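Local coordinates for uncharacterized protein (Parabacteroides merdae ATCC 43184, PDB 4OPW), which is of unknown function but, as a putative adhesin with an auto-transporter head GIN domain, probably takes part in cell adhesion, at residues 120-126 with 141-147. Residues are numbered along the deposited sequence; the frame is centred on the assembly and turned at random.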
loop_
_atom_site.group_PDB
_atom_site.type_symbol
_atom_site.label_atom_id
_atom_site.label_comp_id
_atom_site.label_asym_id
_atom_site.label_seq_id
_atom_site.Cartn_x
_atom_site.Cartn_y
_atom_site.Cartn_z
ATOM N N VAL A 120 1.143 -5.016 -0.162
ATOM C CA VAL A 120 -0.182 -4.454 0.138
ATOM C C VAL A 120 -1.126 -4.885 -0.973
ATOM O O VAL A 120 -0.833 -4.650 -2.141
ATOM C CB VAL A 120 -0.162 -2.901 0.296
ATOM C CG1 VAL A 120 -1.591 -2.328 0.410
ATOM C CG2 VAL A 120 0.711 -2.471 1.480
ATOM N N GLN A 121 -2.216 -5.574 -0.623
ATOM C CA GLN A 121 -3.208 -6.019 -1.597
ATOM C C GLN A 121 -4.582 -5.490 -1.220
ATOM O O GLN A 121 -5.125 -5.872 -0.177
ATOM C CB GLN A 121 -3.250 -7.554 -1.737
ATOM C CG GLN A 121 -1.920 -8.203 -2.149
ATOM C CD GLN A 121 -1.989 -9.691 -1.933
ATOM O OE1 GLN A 121 -1.614 -10.212 -0.884
ATOM N NE2 GLN A 121 -2.509 -10.395 -2.897
ATOM N N LEU A 122 -5.141 -4.591 -2.052
ATOM C CA LEU A 122 -6.495 -4.066 -1.848
ATOM C C LEU A 122 -7.345 -4.843 -2.822
ATOM O O LEU A 122 -7.315 -4.566 -4.013
ATOM C CB LEU A 122 -6.571 -2.540 -2.021
ATOM C CG LEU A 122 -5.495 -1.712 -1.257
ATOM C CD1 LEU A 122 -5.665 -0.228 -1.524
ATOM C CD2 LEU A 122 -5.473 -2.024 0.269
ATOM N N LYS A 123 -7.963 -5.931 -2.341
ATOM C CA LYS A 123 -8.610 -6.917 -3.219
ATOM C C LYS A 123 -10.003 -6.540 -3.743
ATOM O O LYS A 123 -10.468 -7.175 -4.704
ATOM C CB LYS A 123 -8.672 -8.284 -2.521
ATOM C CG LYS A 123 -7.274 -8.883 -2.287
ATOM C CD LYS A 123 -7.347 -10.355 -1.934
ATOM C CE LYS A 123 -5.986 -10.993 -1.855
ATOM N NZ LYS A 123 -6.069 -12.416 -1.417
ATOM N N GLN A 124 -10.687 -5.564 -3.117
ATOM C CA GLN A 124 -12.031 -5.161 -3.558
ATOM C C GLN A 124 -12.081 -3.658 -3.817
ATOM O O GLN A 124 -11.138 -2.936 -3.470
ATOM C CB GLN A 124 -13.099 -5.624 -2.568
ATOM C CG GLN A 124 -13.348 -7.138 -2.652
ATOM C CD GLN A 124 -14.276 -7.660 -1.582
ATOM O OE1 GLN A 124 -13.901 -8.487 -0.755
ATOM N NE2 GLN A 124 -15.514 -7.224 -1.589
ATOM N N LYS A 125 -13.138 -3.187 -4.491
ATOM C CA LYS A 125 -13.218 -1.804 -4.952
ATOM C C LYS A 125 -12.917 -0.766 -3.854
ATOM O O LYS A 125 -13.498 -0.785 -2.770
ATOM C CB LYS A 125 -14.569 -1.503 -5.625
ATOM C CG LYS A 125 -14.624 -0.143 -6.322
ATOM C CD LYS A 125 -15.971 0.083 -7.001
ATOM C CE LYS A 125 -15.955 1.299 -7.894
ATOM N NZ LYS A 125 -17.222 1.435 -8.657
ATOM N N VAL A 126 -11.986 0.128 -4.175
ATOM C CA VAL A 126 -11.603 1.278 -3.353
ATOM C C VAL A 126 -12.296 2.504 -3.966
ATOM O O VAL A 126 -12.016 2.848 -5.120
ATOM C CB VAL A 126 -10.063 1.444 -3.284
ATOM C CG1 VAL A 126 -9.668 2.689 -2.480
ATOM C CG2 VAL A 126 -9.393 0.183 -2.715
HETATM N N MSE A 141 2.650 -3.100 -4.252
HETATM C CA MSE A 141 1.250 -2.866 -3.981
HETATM C C MSE A 141 0.394 -3.304 -5.158
HETATM O O MSE A 141 0.773 -3.094 -6.312
HETATM C CB MSE A 141 1.002 -1.396 -3.667
HETATM C CG MSE A 141 -0.317 -1.169 -2.993
HETATM SE SE MSE A 141 -0.379 0.743 -2.675
HETATM C CE MSE A 141 0.879 1.039 -1.613
ATOM N N VAL A 142 -0.730 -3.971 -4.865
ATOM C CA VAL A 142 -1.671 -4.418 -5.893
ATOM C C VAL A 142 -3.061 -3.901 -5.514
ATOM O O VAL A 142 -3.582 -4.265 -4.451
ATOM C CB VAL A 142 -1.678 -5.957 -6.131
ATOM C CG1 VAL A 142 -2.643 -6.327 -7.263
ATOM C CG2 VAL A 142 -0.267 -6.491 -6.410
ATOM N N VAL A 143 -3.665 -3.094 -6.394
ATOM C CA VAL A 143 -5.004 -2.541 -6.199
ATOM C C VAL A 143 -5.873 -3.078 -7.328
ATOM O O VAL A 143 -5.648 -2.743 -8.495
ATOM C CB VAL A 143 -5.011 -0.979 -6.120
ATOM C CG1 VAL A 143 -6.428 -0.454 -5.904
ATOM C CG2 VAL A 143 -4.070 -0.467 -5.004
ATOM N N ASN A 144 -6.836 -3.944 -6.995
ATOM C CA ASN A 144 -7.667 -4.589 -8.009
ATOM C C ASN A 144 -8.590 -3.616 -8.753
ATOM O O ASN A 144 -8.782 -3.771 -9.964
ATOM C CB ASN A 144 -8.498 -5.722 -7.397
ATOM C CG ASN A 144 -7.701 -6.981 -7.105
ATOM O OD1 ASN A 144 -6.501 -7.093 -7.405
ATOM N ND2 ASN A 144 -8.359 -7.968 -6.533
ATOM N N GLU A 145 -9.175 -2.646 -8.048
ATOM C CA GLU A 145 -10.123 -1.719 -8.675
ATOM C C GLU A 145 -10.242 -0.466 -7.827
ATOM O O GLU A 145 -10.444 -0.575 -6.612
ATOM C CB GLU A 145 -11.505 -2.390 -8.831
ATOM C CG GLU A 145 -12.466 -1.592 -9.698
ATOM C CD GLU A 145 -13.899 -2.083 -9.748
ATOM O OE1 GLU A 145 -14.227 -3.083 -9.069
ATOM O OE2 GLU A 145 -14.700 -1.454 -10.474
ATOM N N LEU A 146 -10.130 0.710 -8.462
ATOM C CA LEU A 146 -10.241 1.993 -7.772
ATOM C C LEU A 146 -11.142 2.999 -8.517
ATOM O O LEU A 146 -11.241 2.991 -9.751
ATOM C CB LEU A 146 -8.857 2.608 -7.527
ATOM C CG LEU A 146 -7.988 3.013 -8.749
ATOM C CD1 LEU A 146 -8.178 4.504 -9.097
ATOM C CD2 LEU A 146 -6.505 2.765 -8.455
ATOM N N LYS A 147 -11.757 3.892 -7.746
ATOM C CA LYS A 147 -12.594 4.989 -8.236
ATOM C C LYS A 147 -12.263 6.161 -7.356
ATOM O O LYS A 147 -12.494 6.095 -6.150
ATOM C CB LYS A 147 -14.099 4.626 -8.227
ATOM C CG LYS A 147 -15.066 5.788 -8.543
ATOM C CD LYS A 147 -14.962 6.285 -9.979
ATOM C CE LYS A 147 -15.813 7.513 -10.221
ATOM N NZ LYS A 147 -15.578 8.066 -11.578
HETATM O O HOH W 1 -8.964 -2.695 -5.179
#
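Val120 and Met141, a selenomethionine, lie side by side on the buried face of two parallel strands, Val120 CB 3.7 Å from Met141 CG. Met141 runs inward, its CG trans to N (chi1 -163°) and its end bent at chi3, onto Leu133 and Val135. The next inward-facing pair is Leu122 and Val143, with Leu122 CD1 3.8 Å from Val143 CG2, and Val126 and Leu146 carry this apolar row on to Leu131. The two strands belong to neighbouring rungs of a right-handed parallel beta-helix, as expected of the pectate-lyase-like clan, and the inward side chains pack in the coil's interior. Val142 N to Val120 O (2.8 Å) and Leu122 N to Val142 O start the ladder, and an almost straight Asn144 N to Leu122 O follows; pairing resumes with Val126 N to Glu145 O after the corner, where 120-126 spends one residue more than 141-147. A water sits at that turn within hydrogen-bonding distance of Leu122 O and Gln124 O, and accepts from Glu145 N at 2.9 Å. Over the corner Asn144 ND2 reaches Lys123 O (2.9 Å), a bent bond of 138°. The outer side is looser: the extended Lys125 slants across the Glu145 carboxylate, Lys125 NZ staying 4.2 Å from Glu145 OE2, too far for a salt bridge.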